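Local coordinates for protein oxalate biosynthetic component 1 (Burkholderia thailandensis, PDB 5IKY) that takes part in quorum sensing-dependent oxalate production as a bifunctional enzyme that combines serine hydrolase and lyase activities, at residues S312-P317 with E350-T355; F377-A382 with C446-L451; Q431-V436 with I465-D470. All coordinates share one frame; numbering follows the deposited sequence.

Overall arrangement
The three contacts run from the metal-bearing end of a TIM-barrel-like domain out to its helical layer. Contact 1 joins strands 310-313 and 346-351 where they run into loops, contact 2 joins strands 375-380 and 446-451, and strand 346-351 pairs with 375-380 between them, V351 N lying 2.6 Å from M378 O. Contact 3 lies in the outer layer, where I448 N hydrogen-bonds D470 OD2 (2.7 Å), linking it to contact 2. The centres lie about 11 Å apart for contacts 1 and 2, about 9 Å for 2 and 3 and about 17 Å for 1 and 3. The side chain of E350 comes within about 4 Å of the magnesium ion held by H227 and E477.

Contact 1 of 3, residues S312-P317 with E350-T355; sequences SFSPGP and EVFNHT
E350 lays its side chain alongside S314 and S312, meeting the first near its root and the second near its tip. Its CB lies 3.4 Å from S314 OG. The first torsion sets CG beside the backbone N (chi1 -51°), with CG 3.8 Å from S312 OG, and the chain then bends at chi2 (-138°). CD sits closer to that hydroxyl, at 3.3 Å from S312 OG. At the tip, OE1 accepts a hydrogen bond from a water 2.6 Å away, a water that touches S312 OG weakly as well. The side chain of E350 lies about 4 Å from the bound magnesium ion. In a TIM-barrel-like domain the C-terminal ends of the parallel strands carry the site, and S312 and E350 lie at or near those ends here. The two strands are joined where they end: E350 N donates to F313 O at 3.0 Å, and S314 OG gives a hydrogen bond to E350 O at 3.3 Å, in the carbonyl plane and on a lone pair. S314 OG also meets the edge of the F352 ring, in its plane. Farther along, N353 stands at the N-cap of helix 354-360, where its OD1 takes the backbone N of I356. Its ND2 reaches across to P317 O at 3.1 Å in a fairly straight bond (160°) that lies near the amide plane, and bonds Q385 OE1 too.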
ATOM      1  N   SER A 312      14.623 -14.735  13.118  1.00 43.81           N
ATOM      2  CA  SER A 312      14.612 -14.959  14.559  1.00 41.73           C
ATOM      3  C   SER A 312      15.909 -15.588  15.051  1.00 38.80           C
ATOM      4  O   SER A 312      16.516 -16.417  14.373  1.00 49.90           O
ATOM      5  CB  SER A 312      13.424 -15.843  14.950  1.00 37.26           C
ATOM      6  OG  SER A 312      12.210 -15.129  14.827  1.00 70.29           O
ATOM      7  N   PHE A 313      16.323 -15.184  16.246  1.00 42.19           N
ATOM      8  CA  PHE A 313      17.581 -15.629  16.821  1.00 43.31           C
ATOM      9  C   PHE A 313      17.479 -15.598  18.343  1.00 49.35           C
ATOM     10  O   PHE A 313      17.261 -14.542  18.932  1.00 57.72           O
ATOM     11  CB  PHE A 313      18.730 -14.741  16.329  1.00 43.08           C
ATOM     12  CG  PHE A 313      20.099 -15.245  16.697  1.00 48.31           C
ATOM     13  CD1 PHE A 313      20.732 -16.201  15.918  1.00 39.55           C
ATOM     14  CD2 PHE A 313      20.758 -14.750  17.812  1.00 47.00           C
ATOM     15  CE1 PHE A 313      21.995 -16.661  16.249  1.00 57.23           C
ATOM     16  CE2 PHE A 313      22.023 -15.207  18.147  1.00 39.55           C
ATOM     17  CZ  PHE A 313      22.641 -16.164  17.364  1.00 52.41           C
ATOM     18  N   SER A 314      17.619 -16.758  18.977  1.00 46.56           N
ATOM     19  CA  SER A 314      17.561 -16.836  20.434  1.00 52.38           C
ATOM     20  C   SER A 314      18.832 -17.456  21.004  1.00 45.74           C
ATOM     21  O   SER A 314      19.031 -18.666  20.921  1.00 47.04           O
ATOM     22  CB  SER A 314      16.337 -17.635  20.884  1.00 50.77           C
ATOM     23  OG  SER A 314      15.137 -16.954  20.556  1.00 69.30           O
ATOM     24  N   PRO A 315      19.703 -16.622  21.586  1.00 51.66           N
ATOM     25  CA  PRO A 315      20.961 -17.125  22.144  1.00 51.17           C
ATOM     26  C   PRO A 315      20.750 -17.852  23.470  1.00 58.52           C
ATOM     27  O   PRO A 315      21.236 -17.403  24.508  1.00 61.83           O
ATOM     28  CB  PRO A 315      21.790 -15.853  22.332  1.00 47.72           C
ATOM     29  CG  PRO A 315      20.771 -14.786  22.559  1.00 53.86           C
ATOM     30  CD  PRO A 315      19.578 -15.160  21.722  1.00 50.08           C
ATOM     31  N   GLY A 316      20.023 -18.964  23.425  1.00 46.27           N
ATOM     32  CA  GLY A 316      19.766 -19.766  24.607  1.00 52.11           C
ATOM     33  C   GLY A 316      18.505 -20.594  24.453  1.00 67.10           C
ATOM     34  O   GLY A 316      17.726 -20.371  23.527  1.00 54.22           O
ATOM     35  N   PRO A 317      18.295 -21.555  25.365  1.00 56.73           N
ATOM     36  CA  PRO A 317      17.129 -22.445  25.316  1.00 52.26           C
ATOM     37  C   PRO A 317      15.812 -21.697  25.495  1.00 49.69           C
ATOM     38  O   PRO A 317      15.752 -20.724  26.246  1.00 54.86           O
ATOM     39  CB  PRO A 317      17.363 -23.403  26.492  1.00 50.50           C
ATOM     40  CG  PRO A 317      18.816 -23.293  26.812  1.00 46.24           C
ATOM     41  CD  PRO A 317      19.188 -21.879  26.489  1.00 53.93           C
ATOM     42  N   GLU A 350      15.005 -12.778  19.870  1.00 41.69           N
ATOM     43  CA  GLU A 350      13.770 -13.058  20.584  1.00 45.32           C
ATOM     44  C   GLU A 350      14.106 -13.278  22.052  1.00 47.37           C
ATOM     45  O   GLU A 350      14.637 -14.322  22.428  1.00 52.41           O
ATOM     46  CB  GLU A 350      13.058 -14.271  19.989  1.00 51.75           C
ATOM     47  CG  GLU A 350      12.868 -14.190  18.480  1.00 61.80           C
ATOM     48  CD  GLU A 350      11.496 -14.656  18.033  1.00100.42           C
ATOM     49  OE1 GLU A 350      11.287 -15.884  17.926  1.00 93.95           O
ATOM     50  OE2 GLU A 350      10.627 -13.793  17.780  1.00108.48           O
ATOM     51  N   VAL A 351      13.822 -12.275  22.874  1.00 50.23           N
ATOM     52  CA  VAL A 351      14.160 -12.329  24.287  1.00 47.11           C
ATOM     53  C   VAL A 351      13.054 -13.015  25.087  1.00 47.15           C
ATOM     54  O   VAL A 351      12.120 -12.369  25.562  1.00 57.41           O
ATOM     55  CB  VAL A 351      14.419 -10.921  24.845  1.00 55.67           C
ATOM     56  CG1 VAL A 351      14.845 -10.996  26.298  1.00 48.55           C
ATOM     57  CG2 VAL A 351      15.485 -10.220  24.015  1.00 49.11           C
ATOM     58  N   PHE A 352      13.165 -14.332  25.223  1.00 63.16           N
ATOM     59  CA  PHE A 352      12.159 -15.115  25.929  1.00 58.45           C
ATOM     60  C   PHE A 352      12.363 -15.103  27.439  1.00 59.94           C
ATOM     61  O   PHE A 352      11.396 -15.060  28.200  1.00 54.13           O
ATOM     62  CB  PHE A 352      12.159 -16.559  25.424  1.00 51.80           C
ATOM     63  CG  PHE A 352      11.499 -16.736  24.087  1.00 54.89           C
ATOM     64  CD1 PHE A 352      10.120 -16.823  23.988  1.00 48.62           C
ATOM     65  CD2 PHE A 352      12.255 -16.825  22.931  1.00 46.48           C
ATOM     66  CE1 PHE A 352       9.509 -16.988  22.764  1.00 48.77           C
ATOM     67  CE2 PHE A 352      11.645 -16.995  21.702  1.00 53.80           C
ATOM     68  CZ  PHE A 352      10.271 -17.076  21.619  1.00 47.58           C
ATOM     69  N   ASN A 353      13.621 -15.150  27.870  1.00 60.96           N
ATOM     70  CA  ASN A 353      13.931 -15.288  29.291  1.00 58.72           C
ATOM     71  C   ASN A 353      15.185 -14.523  29.708  1.00 54.41           C
ATOM     72  O   ASN A 353      15.895 -13.968  28.868  1.00 68.11           O
ATOM     73  CB  ASN A 353      14.089 -16.768  29.645  1.00 46.08           C
ATOM     74  CG  ASN A 353      14.967 -17.513  28.659  1.00 55.45           C
ATOM     75  OD1 ASN A 353      16.168 -17.255  28.564  1.00 50.53           O
ATOM     76  ND2 ASN A 353      14.377 -18.458  27.933  1.00 45.03           N
ATOM     77  N   HIS A 354      15.456 -14.508  31.010  1.00 47.06           N
ATOM     78  CA  HIS A 354      16.611 -13.794  31.549  1.00 49.39           C
ATOM     79  C   HIS A 354      17.935 -14.416  31.113  1.00 47.45           C
ATOM     80  O   HIS A 354      18.952 -13.727  31.037  1.00 49.97           O
ATOM     81  CB  HIS A 354      16.541 -13.737  33.076  1.00 49.02           C
ATOM     82  CG  HIS A 354      15.543 -12.751  33.595  1.00 57.54           C
ATOM     83  ND1 HIS A 354      15.716 -11.389  33.482  1.00 56.31           N
ATOM     84  CD2 HIS A 354      14.357 -12.927  34.226  1.00 49.88           C
ATOM     85  CE1 HIS A 354      14.682 -10.768  34.022  1.00 56.72           C
ATOM     86  NE2 HIS A 354      13.843 -11.679  34.481  1.00 60.23           N
ATOM     87  N   THR A 355      17.921 -15.712  30.825  1.00 47.37           N
ATOM     88  CA  THR A 355      19.123 -16.386  30.350  1.00 58.20           C
ATOM     89  C   THR A 355      19.509 -15.878  28.960  1.00 52.71           C
ATOM     90  O   THR A 355      20.693 -15.754  28.644  1.00 59.82           O
ATOM     91  CB  THR A 355      18.937 -17.915  30.319  1.00 56.66           C
ATOM     92  OG1 THR A 355      18.486 -18.367  31.602  1.00 68.02           O
ATOM     93  CG2 THR A 355      20.248 -18.611  29.977  1.00 47.66           C
TER
HETATM   94  O   HOH W   1       9.748 -17.062  16.249  1.00 65.98           O

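Contact 2 of 3, residues F377-A382 with C446-L451; sequences FMLVAA and CKISLL
F377 opens a ladder of backbone bonds with K447, and the pairing then steps evenly along both strands. F377 N donates to K447 O at 2.7 Å, with the donor nearly along the C=O axis; S449 N to F377 O, L379 N to S449 O and L451 N to L379 O follow, all close to straight. The last rung, A381 N to L451 O, is weak at 3.5 Å, as the first strand gives way to a loop.

A water adds one polar bridge, donating to F377 O and hydrogen-bonding S449 OG as well.

Apolar packing differs on the two faces. On the face of F377, L379, I448 and L450, the branch of L379 crosses I448, CG to CG2 at 3.8 Å, under helix 418-442. On the other face, the M378 chain bends at chi2 (52°) and chi3, which brings SD against S449 CB (3.5 Å) and sets CE against the L450 carbonyl carbon. V380 and L451 lie side by side, CG1 to CD1 at 4.1 Å.

C446 meets the F377 ring twice: its CB comes to the ring edge, 3.9 Å from CE2, and its SG stands obliquely, 5.5 Å from the ring centre.

Strands 375-380 and 446-451, parallel neighbours whose mainly helical connection ends in helix 418-442 packed on the F377 face, make a beta-alpha-beta crossover as in a TIM barrel.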
ATOM      1  N   PHE A 377      15.941  -6.193  19.023  1.00 48.95           N
ATOM      2  CA  PHE A 377      15.485  -7.008  20.141  1.00 50.23           C
ATOM      3  C   PHE A 377      13.969  -7.122  20.204  1.00 51.02           C
ATOM      4  O   PHE A 377      13.247  -6.154  19.965  1.00 50.26           O
ATOM      5  CB  PHE A 377      16.014  -6.450  21.464  1.00 45.39           C
ATOM      6  CG  PHE A 377      17.485  -6.657  21.661  1.00 48.09           C
ATOM      7  CD1 PHE A 377      17.967  -7.866  22.129  1.00 45.03           C
ATOM      8  CD2 PHE A 377      18.385  -5.646  21.373  1.00 43.09           C
ATOM      9  CE1 PHE A 377      19.324  -8.062  22.312  1.00 49.45           C
ATOM     10  CE2 PHE A 377      19.740  -5.836  21.554  1.00 52.90           C
ATOM     11  CZ  PHE A 377      20.212  -7.046  22.024  1.00 45.85           C
ATOM     12  N   MET A 378      13.507  -8.323  20.540  1.00 61.93           N
ATOM     13  CA  MET A 378      12.091  -8.619  20.700  1.00 47.33           C
ATOM     14  C   MET A 378      11.818  -9.107  22.120  1.00 50.47           C
ATOM     15  O   MET A 378      12.272 -10.187  22.504  1.00 53.64           O
ATOM     16  CB  MET A 378      11.650  -9.678  19.687  1.00 62.43           C
ATOM     17  CG  MET A 378      10.182  -9.622  19.317  1.00 59.40           C
ATOM     18  SD  MET A 378       9.697  -7.968  18.818  1.00280.39           S
ATOM     19  CE  MET A 378       8.335  -7.717  19.936  1.00 39.44           C
ATOM     20  N   LEU A 379      11.086  -8.320  22.901  1.00 45.61           N
ATOM     21  CA  LEU A 379      10.762  -8.716  24.269  1.00 52.14           C
ATOM     22  C   LEU A 379       9.489  -9.547  24.321  1.00 54.71           C
ATOM     23  O   LEU A 379       8.385  -9.024  24.168  1.00 55.54           O
ATOM     24  CB  LEU A 379      10.613  -7.494  25.177  1.00 48.14           C
ATOM     25  CG  LEU A 379      11.856  -6.638  25.421  1.00 55.74           C
ATOM     26  CD1 LEU A 379      11.562  -5.583  26.479  1.00 43.46           C
ATOM     27  CD2 LEU A 379      13.043  -7.499  25.824  1.00 51.26           C
ATOM     28  N   VAL A 380       9.652 -10.847  24.540  1.00 48.64           N
ATOM     29  CA  VAL A 380       8.517 -11.746  24.693  1.00 52.37           C
ATOM     30  C   VAL A 380       8.030 -11.710  26.136  1.00 48.59           C
ATOM     31  O   VAL A 380       8.368 -12.579  26.938  1.00 64.46           O
ATOM     32  CB  VAL A 380       8.883 -13.187  24.301  1.00 51.88           C
ATOM     33  CG1 VAL A 380       7.629 -14.027  24.142  1.00 55.22           C
ATOM     34  CG2 VAL A 380       9.691 -13.188  23.013  1.00 44.51           C
ATOM     35  N   ALA A 381       7.239 -10.694  26.462  1.00 44.69           N
ATOM     36  CA  ALA A 381       6.827 -10.455  27.841  1.00 48.63           C
ATOM     37  C   ALA A 381       5.529 -11.176  28.193  1.00 54.12           C
ATOM     38  O   ALA A 381       4.719 -11.473  27.318  1.00 52.89           O
ATOM     39  CB  ALA A 381       6.680  -8.961  28.089  1.00 48.64           C
ATOM     40  N   ALA A 382       5.359 -11.455  29.486  1.00 54.60           N
ATOM     41  CA  ALA A 382       4.156 -12.084  30.030  1.00 54.50           C
ATOM     42  C   ALA A 382       3.940 -13.507  29.510  1.00 46.35           C
ATOM     43  O   ALA A 382       2.828 -14.027  29.562  1.00 58.88           O
ATOM     44  CB  ALA A 382       2.927 -11.222  29.742  1.00 60.98           C
ATOM     45  N   CYS A 446      20.868  -0.087  19.315  1.00 50.28           N
ATOM     46  CA  CYS A 446      19.903  -1.178  19.305  1.00 63.57           C
ATOM     47  C   CYS A 446      18.455  -0.696  19.303  1.00 43.89           C
ATOM     48  O   CYS A 446      18.146   0.387  19.797  1.00 62.35           O
ATOM     49  CB  CYS A 446      20.129  -2.101  20.506  1.00 67.05           C
ATOM     50  SG  CYS A 446      19.552  -1.428  22.079  1.00 64.79           S
ATOM     51  N   LYS A 447      17.576  -1.521  18.743  1.00 58.36           N
ATOM     52  CA  LYS A 447      16.137  -1.273  18.766  1.00 43.67           C
ATOM     53  C   LYS A 447      15.451  -2.338  19.606  1.00 48.07           C
ATOM     54  O   LYS A 447      15.776  -3.520  19.503  1.00 55.01           O
ATOM     55  CB  LYS A 447      15.558  -1.270  17.352  1.00 41.43           C
ATOM     56  CG  LYS A 447      16.149  -0.218  16.432  1.00 56.34           C
ATOM     57  CD  LYS A 447      15.731   1.172  16.863  1.00 59.31           C
ATOM     58  CE  LYS A 447      16.306   2.226  15.936  1.00 57.89           C
ATOM     59  NZ  LYS A 447      15.835   3.591  16.302  1.00 73.47           N
ATOM     60  N   ILE A 448      14.504  -1.920  20.441  1.00 57.59           N
ATOM     61  CA  ILE A 448      13.783  -2.852  21.299  1.00 48.52           C
ATOM     62  C   ILE A 448      12.278  -2.754  21.087  1.00 53.03           C
ATOM     63  O   ILE A 448      11.698  -1.673  21.196  1.00 46.50           O
ATOM     64  CB  ILE A 448      14.092  -2.608  22.784  1.00 49.46           C
ATOM     65  CG1 ILE A 448      15.594  -2.741  23.047  1.00 44.70           C
ATOM     66  CG2 ILE A 448      13.310  -3.576  23.658  1.00 41.79           C
ATOM     67  CD1 ILE A 448      15.998  -2.358  24.453  1.00 42.60           C
ATOM     68  N   SER A 449      11.651  -3.887  20.783  1.00 40.52           N
ATOM     69  CA  SER A 449      10.205  -3.934  20.603  1.00 47.99           C
ATOM     70  C   SER A 449       9.537  -4.804  21.665  1.00 53.29           C
ATOM     71  O   SER A 449      10.192  -5.605  22.335  1.00 44.62           O
ATOM     72  CB  SER A 449       9.851  -4.447  19.206  1.00 39.35           C
ATOM     73  OG  SER A 449      10.346  -3.574  18.206  1.00 68.28           O
ATOM     74  N   LEU A 450       8.225  -4.643  21.804  1.00 52.91           N
ATOM     75  CA  LEU A 450       7.463  -5.360  22.818  1.00 41.49           C
ATOM     76  C   LEU A 450       6.292  -6.136  22.225  1.00 41.81           C
ATOM     77  O   LEU A 450       5.593  -5.642  21.339  1.00 47.56           O
ATOM     78  CB  LEU A 450       6.942  -4.381  23.871  1.00 48.34           C
ATOM     79  CG  LEU A 450       5.990  -4.926  24.937  1.00 43.19           C
ATOM     80  CD1 LEU A 450       6.728  -5.868  25.869  1.00 51.73           C
ATOM     81  CD2 LEU A 450       5.340  -3.793  25.713  1.00 54.02           C
ATOM     82  N   LEU A 451       6.083  -7.353  22.715  1.00 45.32           N
ATOM     83  CA  LEU A 451       4.865  -8.090  22.412  1.00 64.64           C
ATOM     84  C   LEU A 451       4.218  -8.547  23.715  1.00 60.17           C
ATOM     85  O   LEU A 451       4.901  -8.770  24.714  1.00 58.70           O
ATOM     86  CB  LEU A 451       5.153  -9.283  21.490  1.00 55.48           C
ATOM     87  CG  LEU A 451       5.793 -10.565  22.031  1.00 62.28           C
ATOM     88  CD1 LEU A 451       4.746 -11.537  22.566  1.00 60.26           C
ATOM     89  CD2 LEU A 451       6.613 -11.228  20.941  1.00 47.47           C
TER
HETATM   90  O   HOH W   2      12.955  -5.041  17.291  1.00 59.73           O

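Contact 3 of 3, residues Q431-V436 with I465-D470; sequences QLRPTV and IALDLD
In the helical coat of a TIM-barrel-like domain, helix 418-442 packs L432, R433 and V436 against A466 at the C-terminal end of helix 460-466 and L467 and L469 just beyond it. Both helices flank strand 446-451, one leading into it and the other following it, and the contact sets the flank of the first against the C-terminal end of the second. The first helix is kinked here: P434 has no N-H to give, and T435 N also lacks a bond to the preceding turn, although V436 N recovers the helical pattern with L432 O. The second helix closes in a Schellman motif, with D468 at positive phi (55°) just past its end. D468 N bonds back to I465 O at 3.0 Å. L467 and L469 stand on either side of D468 in sequence, and both touch helix 418-442.

L467 carries most of the contact, its two methyls meeting different residues. Its CG stands anti to the carbonyl carbon (chi1 -61°). CD1 lies 3.7 Å from L432 CB, the two leucine side chains crossing at about a right angle, and 4.0 Å from V436 CG2. CD2 meets the backbone, 3.9 Å from R433 CA.

Deeper in, V436 meets L469, CG1 to CD2 at 4.1 Å. Both also rest on I448, which connects this layer with the sheet beneath. Beyond L469, the carboxylate of D470 forms a salt bridge with R440 of the same long helix.

At the outer rim, R433 bends at chi2 and chi3, bringing its end nearer to L467 and A466. CD2 of L467 lies over one face of the guanidinium, while NH1 comes to 3.5 Å from A466 O, which lies at the guanidinium edge.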
ATOM      1  N   GLN A 431       9.066  -4.558  36.130  1.00 56.55           N
ATOM      2  CA  GLN A 431       9.663  -5.869  35.902  1.00 55.54           C
ATOM      3  C   GLN A 431      10.520  -5.906  34.637  1.00 71.24           C
ATOM      4  O   GLN A 431      11.522  -6.618  34.576  1.00 68.90           O
ATOM      5  CB  GLN A 431       8.571  -6.937  35.817  1.00 55.28           C
ATOM      6  CG  GLN A 431       7.946  -7.292  37.152  1.00 70.94           C
ATOM      7  CD  GLN A 431       8.624  -8.478  37.806  1.00 80.91           C
ATOM      8  OE1 GLN A 431       8.938  -9.470  37.144  1.00 76.25           O
ATOM      9  NE2 GLN A 431       8.860  -8.384  39.109  1.00 81.89           N
ATOM     10  N   LEU A 432      10.119  -5.138  33.628  1.00 59.74           N
ATOM     11  CA  LEU A 432      10.798  -5.159  32.336  1.00 53.19           C
ATOM     12  C   LEU A 432      11.957  -4.169  32.267  1.00 63.21           C
ATOM     13  O   LEU A 432      12.920  -4.385  31.528  1.00 57.25           O
ATOM     14  CB  LEU A 432       9.803  -4.866  31.213  1.00 51.59           C
ATOM     15  CG  LEU A 432       8.796  -5.972  30.893  1.00 58.18           C
ATOM     16  CD1 LEU A 432       7.767  -5.476  29.890  1.00 59.64           C
ATOM     17  CD2 LEU A 432       9.504  -7.210  30.366  1.00 51.07           C
ATOM     18  N   ARG A 433      11.858  -3.089  33.037  1.00 62.24           N
ATOM     19  CA  ARG A 433      12.854  -2.015  33.012  1.00 68.66           C
ATOM     20  C   ARG A 433      14.313  -2.468  33.197  1.00 65.70           C
ATOM     21  O   ARG A 433      15.190  -1.984  32.477  1.00 61.80           O
ATOM     22  CB  ARG A 433      12.508  -0.959  34.066  1.00 66.73           C
ATOM     23  CG  ARG A 433      13.538   0.153  34.205  1.00 70.18           C
ATOM     24  CD  ARG A 433      12.884   1.518  34.078  1.00 58.66           C
ATOM     25  NE  ARG A 433      11.645   1.589  34.846  1.00 87.49           N
ATOM     26  CZ  ARG A 433      10.571   2.277  34.470  1.00 93.22           C
ATOM     27  NH1 ARG A 433      10.580   2.959  33.330  1.00 74.18           N
ATOM     28  NH2 ARG A 433       9.486   2.281  35.233  1.00 90.76           N
ATOM     29  N   PRO A 434      14.588  -3.381  34.154  1.00 61.54           N
ATOM     30  CA  PRO A 434      15.989  -3.811  34.276  1.00 62.02           C
ATOM     31  C   PRO A 434      16.501  -4.504  33.018  1.00 64.41           C
ATOM     32  O   PRO A 434      17.660  -4.315  32.647  1.00 64.05           O
ATOM     33  CB  PRO A 434      15.958  -4.789  35.455  1.00 56.17           C
ATOM     34  CG  PRO A 434      14.762  -4.390  36.243  1.00 52.51           C
ATOM     35  CD  PRO A 434      13.754  -3.965  35.221  1.00 59.99           C
ATOM     36  N   THR A 435      15.644  -5.290  32.373  1.00 61.30           N
ATOM     37  CA  THR A 435      16.016  -5.973  31.139  1.00 54.98           C
ATOM     38  C   THR A 435      16.268  -4.975  30.010  1.00 63.52           C
ATOM     39  O   THR A 435      17.272  -5.071  29.300  1.00 61.37           O
ATOM     40  CB  THR A 435      14.934  -6.979  30.705  1.00 51.43           C
ATOM     41  OG1 THR A 435      14.888  -8.061  31.644  1.00 67.52           O
ATOM     42  CG2 THR A 435      15.235  -7.529  29.312  1.00 45.47           C
ATOM     43  N   VAL A 436      15.359  -4.017  29.852  1.00 46.40           N
ATOM     44  CA  VAL A 436      15.510  -2.980  28.839  1.00 54.09           C
ATOM     45  C   VAL A 436      16.804  -2.199  29.049  1.00 57.33           C
ATOM     46  O   VAL A 436      17.611  -2.060  28.130  1.00 59.51           O
ATOM     47  CB  VAL A 436      14.326  -1.997  28.847  1.00 58.07           C
ATOM     48  CG1 VAL A 436      14.573  -0.867  27.861  1.00 45.43           C
ATOM     49  CG2 VAL A 436      13.027  -2.722  28.526  1.00 59.40           C
ATOM     50  N   ILE A 465       5.389   2.902  25.970  1.00 56.04           N
ATOM     51  CA  ILE A 465       5.699   4.312  26.183  1.00 58.22           C
ATOM     52  C   ILE A 465       6.579   4.491  27.413  1.00 57.90           C
ATOM     53  O   ILE A 465       7.581   5.207  27.372  1.00 50.13           O
ATOM     54  CB  ILE A 465       4.425   5.162  26.355  1.00 62.75           C
ATOM     55  CG1 ILE A 465       3.575   5.125  25.089  1.00 56.58           C
ATOM     56  CG2 ILE A 465       4.778   6.603  26.695  1.00 49.78           C
ATOM     57  CD1 ILE A 465       2.219   5.767  25.267  1.00 60.83           C
ATOM     58  N   ALA A 466       6.198   3.827  28.502  1.00 59.40           N
ATOM     59  CA  ALA A 466       6.905   3.941  29.776  1.00 65.74           C
ATOM     60  C   ALA A 466       8.363   3.515  29.662  1.00 56.30           C
ATOM     61  O   ALA A 466       9.242   4.110  30.283  1.00 79.60           O
ATOM     62  CB  ALA A 466       6.200   3.114  30.841  1.00 50.19           C
ATOM     63  N   LEU A 467       8.612   2.484  28.865  1.00 64.93           N
ATOM     64  CA  LEU A 467       9.955   1.951  28.700  1.00 55.82           C
ATOM     65  C   LEU A 467      10.689   2.641  27.555  1.00 57.52           C
ATOM     66  O   LEU A 467      11.851   2.339  27.284  1.00 58.82           O
ATOM     67  CB  LEU A 467       9.898   0.442  28.460  1.00 58.20           C
ATOM     68  CG  LEU A 467       9.275  -0.385  29.585  1.00 55.93           C
ATOM     69  CD1 LEU A 467       9.166  -1.843  29.177  1.00 53.80           C
ATOM     70  CD2 LEU A 467      10.095  -0.245  30.860  1.00 48.36           C
ATOM     71  N   ASP A 468       9.999   3.569  26.896  1.00 58.35           N
ATOM     72  CA  ASP A 468      10.561   4.315  25.772  1.00 55.51           C
ATOM     73  C   ASP A 468      11.080   3.363  24.696  1.00 49.27           C
ATOM     74  O   ASP A 468      12.198   3.511  24.202  1.00 61.21           O
ATOM     75  CB  ASP A 468      11.679   5.249  26.252  1.00 56.72           C
ATOM     76  CG  ASP A 468      12.059   6.292  25.217  1.00 84.15           C
ATOM     77  OD1 ASP A 468      11.151   6.819  24.538  1.00 94.70           O
ATOM     78  OD2 ASP A 468      13.267   6.585  25.084  1.00 83.17           O
ATOM     79  N   LEU A 469      10.262   2.377  24.344  1.00 58.76           N
ATOM     80  CA  LEU A 469      10.665   1.374  23.367  1.00 43.11           C
ATOM     81  C   LEU A 469      10.536   1.896  21.942  1.00 43.91           C
ATOM     82  O   LEU A 469       9.946   2.951  21.703  1.00 42.93           O
ATOM     83  CB  LEU A 469       9.844   0.099  23.538  1.00 44.48           C
ATOM     84  CG  LEU A 469       9.946  -0.555  24.918  1.00 57.12           C
ATOM     85  CD1 LEU A 469       9.202  -1.880  24.934  1.00 44.42           C
ATOM     86  CD2 LEU A 469      11.399  -0.742  25.332  1.00 43.69           C
ATOM     87  N   ASP A 470      11.091   1.148  20.996  1.00 44.44           N
ATOM     88  CA  ASP A 470      11.151   1.594  19.611  1.00 41.21           C
ATOM     89  C   ASP A 470      10.018   1.020  18.770  1.00 49.54           C
ATOM     90  O   ASP A 470       9.566   1.648  17.810  1.00 50.34           O
ATOM     91  CB  ASP A 470      12.499   1.214  19.000  1.00 49.83           C
ATOM     92  CG  ASP A 470      13.669   1.651  19.860  1.00 64.42           C
ATOM     93  OD1 ASP A 470      14.009   2.852  19.833  1.00 69.45           O
ATOM     94  OD2 ASP A 470      14.245   0.796  20.567  1.00 62.64           O
TER